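Local coordinates for transketolase (Campylobacter jejuni, PDB 3L84), which belongs to the transketolase family, which uses thiamine diphosphate as cofactor, and forms a dimer of two identical chains in this assembly, at residues Ala396-Asn399 / Ala400-Arg403; Ala425-Ala428 / Ala429-Ile433. All blocks are in the same frame, centred on the assembly; numbering follows the deposited sequence.

In the fold
Going from the N terminus, the chain reaches helix 391-404, passes through strand 408-414, enters helix 418-431 and goes on to strand 436-440. Contact 1 lies on the first helix. Contact 2 lies at the end of the second, inside a beta-alpha-beta unit. Each is a local contact along one helix and closes no long loop. They come in series, neither nested nor crossed. Their centres are about 10 Å apart, and they touch: the OD1 of Asn399 packs on the CB of Ala428, and Ala402 and Arg403 pack on Ile433. Together they join two helices of the pyrimidine binding domain, whose parallel sheet contains strands 408-414 and 436-440.

Contact 1: Ala396-Asn399 / Ala400-Arg403; sequences AINN and AFAR
Two sound backbone hydrogen bonds join Ile397 and Asn398 to the next turn of helix 391-404. The N of Ala402 reaches the O of Asn398 at 2.9 Å. The N of Phe401 reaches the O of Ile397 at 3.0 Å, and this donor lies in the carbonyl plane. Both are i to i+4 bonds of an alpha helix. The bonds on either side of this pair, from Ala400 N to Ala396 O and from Arg403 N to Asn399 O, are weak. The second is bent, with an N-H...O angle of 133°.

The O of Ile397 also lies at the edge of the Phe401 ring, in its plane, 3.5 Å from CD1 of Phe401. Beside it, the CG2 of Ile397 packs on the CE1 of Phe401 at 3.6 Å. The two side chains run side by side and point the same way. The methyl branch gets there because CG2 stands opposite the backbone N of Ile397, with CG1 next to that N (chi1 -77°). The ring also makes an edge-to-face pair with Phe407 and touches Pro409.

Asn399 and Arg403 find their polar partners outside this turn. Asn399 bonds through OD1 to the ND1 of His435 and through ND2 to the O of Ala424. Arg403 bonds through NE to the O of Glu110.

This largely buried turn belongs to the pyrimidine binding domain. Asn399 faces helix 418-431, while Ala396 and Ala400 pack on helix 118-137.

The buried amide of Asn399 thus has a hydrogen bond at both its O and its N, which should fix its rotation. The ring of Phe401 is flanked by the carbonyl O of Ile397 at its edge and the CG2 methyl beside it.

Contact 2: Ala425-Ala428 / Ala429-Ile433; sequences ARIA and ALMKI
The shortest sound bond here runs from the N of Leu430 to the O of Arg426, at 2.8 Å and 164°. It belongs to the last turns of helix 418-431, which ends in a Schellman motif. Lys432 is the C-prime residue, with positive phi. The N of Ile433 turns back to the O of Ala428 at 3.3 Å, and the N of Lys432 bonds to the O of Ala429 at 3.1 Å.

The side chain of Leu430 folds over the same Arg426 O, with CG of Leu430 3.4 Å from it. The extended chain of Arg426 reaches the second subunit. Its NE forms a salt bridge with Glu457 of that subunit, and its NH1 and NH2 bond to the carbonyls of Pro451 and Gln454 of that subunit. These three bonds should hold the guanidinium firmly at the dimer interface.

On another flank, Ile427 meets Met431, which is modelled as selenomethionine. The chain of Met431 bends at its third torsion (chi3 -71°). This brings the CE of Met431 to 3.7 Å from the CG2 of Ile427.

The motif also brings Ile433 back against the helix. Its CG1 sits between the backbone N and the carbonyl carbon (chi1 52°). From there CG1 and CD1 of Ile433 both lie 3.8 Å from the CB of Ala428.

Contact 1: Ala396-Asn399 / Ala400-Arg403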
ATOM      1  N   ALA A 396       5.766   2.424   9.370  1.00  5.52           N
ATOM      2  CA  ALA A 396       6.219   1.293  10.179  1.00  5.27           C
ATOM      3  C   ALA A 396       7.282   1.737  11.187  1.00  5.68           C
ATOM      4  O   ALA A 396       7.321   1.266  12.335  1.00  6.25           O
ATOM      5  CB  ALA A 396       6.718   0.139   9.283  1.00  6.29           C
ATOM      6  N   ILE A 397       8.152   2.641  10.790  1.00  5.73           N
ATOM      7  CA  ILE A 397       9.164   3.209  11.718  1.00  5.68           C
ATOM      8  C   ILE A 397       8.478   3.981  12.830  1.00  5.65           C
ATOM      9  O   ILE A 397       8.801   3.813  14.011  1.00  6.05           O
ATOM     10  CB  ILE A 397      10.148   4.133  10.944  1.00  6.07           C
ATOM     11  CG1 ILE A 397      11.157   3.288  10.180  1.00  5.98           C
ATOM     12  CG2 ILE A 397      10.842   5.168  11.865  1.00  6.95           C
ATOM     13  CD1 ILE A 397      11.924   3.980   9.065  1.00  6.70           C
ATOM     14  N   ASN A 398       7.489   4.801  12.472  1.00  6.21           N
ATOM     15  CA  ASN A 398       6.791   5.576  13.485  1.00  5.70           C
ATOM     16  C   ASN A 398       5.898   4.720  14.368  1.00  5.42           C
ATOM     17  O   ASN A 398       5.697   5.055  15.540  1.00  6.10           O
ATOM     18  CB  ASN A 398       6.032   6.722  12.832  1.00  6.16           C
ATOM     19  CG  ASN A 398       6.879   7.953  12.595  1.00  7.43           C
ATOM     20  OD1 ASN A 398       6.441   8.867  11.806  1.00 10.41           O
ATOM     21  ND2 ASN A 398       7.981   8.054  13.240  1.00  6.13           N
ATOM     22  N   ASN A 399       5.427   3.563  13.880  1.00  5.53           N
ATOM     23  CA  ASN A 399       4.756   2.607  14.773  1.00  5.79           C
ATOM     24  C   ASN A 399       5.695   2.193  15.900  1.00  5.41           C
ATOM     25  O   ASN A 399       5.281   2.069  17.053  1.00  5.85           O
ATOM     26  CB  ASN A 399       4.284   1.377  14.008  1.00  5.02           C
ATOM     27  CG  ASN A 399       3.083   1.603  13.150  1.00  6.80           C
ATOM     28  OD1 ASN A 399       2.375   2.595  13.267  1.00  6.12           O
ATOM     29  ND2 ASN A 399       2.829   0.638  12.254  1.00  6.52           N
ATOM     30  N   ALA A 400       6.970   1.998  15.579  1.00  5.47           N
ATOM     31  CA  ALA A 400       7.956   1.670  16.578  1.00  5.90           C
ATOM     32  C   ALA A 400       8.297   2.858  17.480  1.00  5.47           C
ATOM     33  O   ALA A 400       8.445   2.656  18.686  1.00  6.13           O
ATOM     34  CB  ALA A 400       9.232   1.098  15.891  1.00  6.80           C
ATOM     35  N   PHE A 401       8.414   4.062  16.943  1.00  5.32           N
ATOM     36  CA  PHE A 401       8.570   5.239  17.795  1.00  5.70           C
ATOM     37  C   PHE A 401       7.454   5.275  18.819  1.00  5.64           C
ATOM     38  O   PHE A 401       7.680   5.614  19.984  1.00  6.82           O
ATOM     39  CB  PHE A 401       8.579   6.566  17.009  1.00  5.67           C
ATOM     40  CG  PHE A 401       9.931   7.017  16.505  1.00  5.75           C
ATOM     41  CD1 PHE A 401      10.479   6.531  15.345  1.00  7.45           C
ATOM     42  CD2 PHE A 401      10.653   7.956  17.243  1.00  7.18           C
ATOM     43  CE1 PHE A 401      11.719   6.970  14.905  1.00  8.01           C
ATOM     44  CE2 PHE A 401      11.900   8.403  16.802  1.00  6.33           C
ATOM     45  CZ  PHE A 401      12.420   7.923  15.633  1.00  7.47           C
ATOM     46  N   ALA A 402       6.223   5.011  18.409  1.00  5.79           N
ATOM     47  CA  ALA A 402       5.086   5.045  19.318  1.00  6.36           C
ATOM     48  C   ALA A 402       5.133   3.964  20.402  1.00  7.87           C
ATOM     49  O   ALA A 402       4.554   4.144  21.478  1.00 10.11           O
ATOM     50  CB  ALA A 402       3.780   4.937  18.501  1.00  7.07           C
ATOM     51  N   ARG A 403       5.803   2.850  20.116  1.00  5.92           N
ATOM     52  CA  ARG A 403       5.976   1.772  21.073  1.00  6.64           C
ATOM     53  C   ARG A 403       7.216   1.929  21.914  1.00  7.89           C
ATOM     54  O   ARG A 403       7.333   1.219  22.927  1.00  9.65           O
ATOM     55  CB  ARG A 403       6.010   0.401  20.355  1.00  6.89           C
ATOM     56  CG  ARG A 403       4.660  -0.039  19.821  1.00  7.29           C
ATOM     57  CD  ARG A 403       3.751  -0.493  20.932  1.00  8.27           C
ATOM     58  NE  ARG A 403       4.239  -1.711  21.585  1.00  8.46           N
ATOM     59  CZ  ARG A 403       3.921  -2.143  22.800  1.00  9.86           C
ATOM     60  NH1 ARG A 403       3.141  -1.439  23.612  1.00 13.83           N
ATOM     61  NH2 ARG A 403       4.414  -3.305  23.206  1.00  9.97           N
TER

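Contact 2: Ala425-Ala428 / Ala429-Ile433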
ATOM      1  N   ALA A 425      -0.395   1.579   8.711  1.00  6.25           N
ATOM      2  CA  ALA A 425      -1.448   2.244   9.464  1.00  6.06           C
ATOM      3  C   ALA A 425      -2.356   1.229  10.143  1.00  5.68           C
ATOM      4  O   ALA A 425      -2.808   1.422  11.268  1.00  6.25           O
ATOM      5  CB  ALA A 425      -2.248   3.209   8.569  1.00  6.51           C
ATOM      6  N   ARG A 426      -2.634   0.127   9.455  1.00  5.75           N
ATOM      7  CA  ARG A 426      -3.473  -0.893  10.014  1.00  5.42           C
ATOM      8  C   ARG A 426      -2.847  -1.509  11.254  1.00  5.34           C
ATOM      9  O   ARG A 426      -3.582  -1.824  12.200  1.00  5.75           O
ATOM     10  CB  ARG A 426      -3.736  -1.967   8.967  1.00  5.65           C
ATOM     11  CG  ARG A 426      -4.943  -2.803   9.277  1.00  5.87           C
ATOM     12  CD  ARG A 426      -5.199  -3.899   8.203  1.00  4.60           C
ATOM     13  NE  ARG A 426      -6.555  -4.423   8.313  1.00  5.58           N
ATOM     14  CZ  ARG A 426      -6.894  -5.584   8.854  1.00  5.60           C
ATOM     15  NH1 ARG A 426      -5.988  -6.403   9.336  1.00  6.27           N
ATOM     16  NH2 ARG A 426      -8.174  -5.920   8.880  1.00  6.10           N
ATOM     17  N   ILE A 427      -1.535  -1.704  11.280  1.00  5.84           N
ATOM     18  CA  ILE A 427      -0.872  -2.194  12.484  1.00  6.01           C
ATOM     19  C   ILE A 427      -1.007  -1.181  13.625  1.00  5.71           C
ATOM     20  O   ILE A 427      -1.215  -1.571  14.790  1.00  5.80           O
ATOM     21  CB  ILE A 427       0.597  -2.538  12.212  1.00  6.81           C
ATOM     22  CG1 ILE A 427       0.729  -3.686  11.214  1.00 10.56           C
ATOM     23  CG2 ILE A 427       1.331  -2.871  13.518  1.00 10.41           C
ATOM     24  CD1 ILE A 427       0.458  -5.075  11.862  1.00 14.02           C
ATOM     25  N   ALA A 428      -0.890   0.102  13.345  1.00  5.76           N
ATOM     26  CA  ALA A 428      -1.138   1.118  14.374  1.00  5.28           C
ATOM     27  C   ALA A 428      -2.518   0.946  14.985  1.00  5.62           C
ATOM     28  O   ALA A 428      -2.707   1.038  16.211  1.00  5.95           O
ATOM     29  CB  ALA A 428      -0.954   2.515  13.793  1.00  6.07           C
ATOM     30  N   ALA A 429      -3.520   0.756  14.132  1.00  5.05           N
ATOM     31  CA  ALA A 429      -4.889   0.562  14.563  1.00  5.13           C
ATOM     32  C   ALA A 429      -5.053  -0.711  15.370  1.00  5.58           C
ATOM     33  O   ALA A 429      -5.690  -0.709  16.437  1.00  5.59           O
ATOM     34  CB  ALA A 429      -5.813   0.592  13.353  1.00  5.87           C
ATOM     35  N   LEU A 430      -4.495  -1.816  14.899  1.00  6.04           N
ATOM     36  CA  LEU A 430      -4.555  -3.093  15.609  1.00  6.55           C
ATOM     37  C   LEU A 430      -4.009  -2.965  17.012  1.00  6.53           C
ATOM     38  O   LEU A 430      -4.560  -3.548  17.955  1.00  8.53           O
ATOM     39  CB  LEU A 430      -3.774  -4.160  14.814  1.00  6.62           C
ATOM     40  CG  LEU A 430      -4.580  -4.763  13.641  1.00  7.82           C
ATOM     41  CD1 LEU A 430      -3.635  -5.293  12.526  1.00  8.50           C
ATOM     42  CD2 LEU A 430      -5.544  -5.855  14.119  1.00  8.50           C
HETATM   43  N   MSE A 431      -2.899  -2.234  17.168  1.00  6.17           N
HETATM   44  CA  MSE A 431      -2.245  -2.085  18.475  1.00  6.08           C
HETATM   45  C   MSE A 431      -2.839  -0.960  19.335  1.00  6.26           C
HETATM   46  O   MSE A 431      -2.560  -0.888  20.519  1.00  7.95           O
HETATM   47  CB  MSE A 431      -0.776  -1.732  18.282  1.00  6.45           C
HETATM   48  CG  MSE A 431       0.054  -2.833  17.671  1.00  6.25           C
HETATM   49 SE   MSE A 431       1.967  -2.520  17.855  0.70 10.55          SE
HETATM   50  CE  MSE A 431       2.213  -1.050  16.606  1.00 10.53           C
ATOM     51  N   LYS A 432      -3.651  -0.095  18.743  1.00  6.01           N
ATOM     52  CA  LYS A 432      -4.220   1.076  19.444  1.00  6.32           C
ATOM     53  C   LYS A 432      -3.138   1.999  19.984  1.00  6.85           C
ATOM     54  O   LYS A 432      -3.248   2.515  21.094  1.00 10.36           O
ATOM     55  CB  LYS A 432      -5.258   0.679  20.515  1.00  6.29           C
ATOM     56  CG  LYS A 432      -6.361  -0.200  19.999  1.00  8.74           C
ATOM     57  CD  LYS A 432      -7.317  -0.596  21.132  1.00 11.05           C
ATOM     58  CE  LYS A 432      -8.206   0.456  21.560  1.00 15.11           C
ATOM     59  NZ  LYS A 432      -9.270  -0.126  22.509  1.00 18.76           N
ATOM     60  N   ILE A 433      -2.094   2.214  19.183  1.00  6.26           N
ATOM     61  CA  ILE A 433      -1.021   3.118  19.558  1.00  6.47           C
ATOM     62  C   ILE A 433      -1.305   4.549  19.209  1.00  6.15           C
ATOM     63  O   ILE A 433      -2.144   4.869  18.341  1.00  7.14           O
ATOM     64  CB  ILE A 433       0.333   2.732  18.951  1.00  6.51           C
ATOM     65  CG1 ILE A 433       0.258   2.542  17.446  1.00  7.43           C
ATOM     66  CG2 ILE A 433       0.871   1.460  19.602  1.00  9.46           C
ATOM     67  CD1 ILE A 433       1.593   2.630  16.676  1.00  8.46           C
TER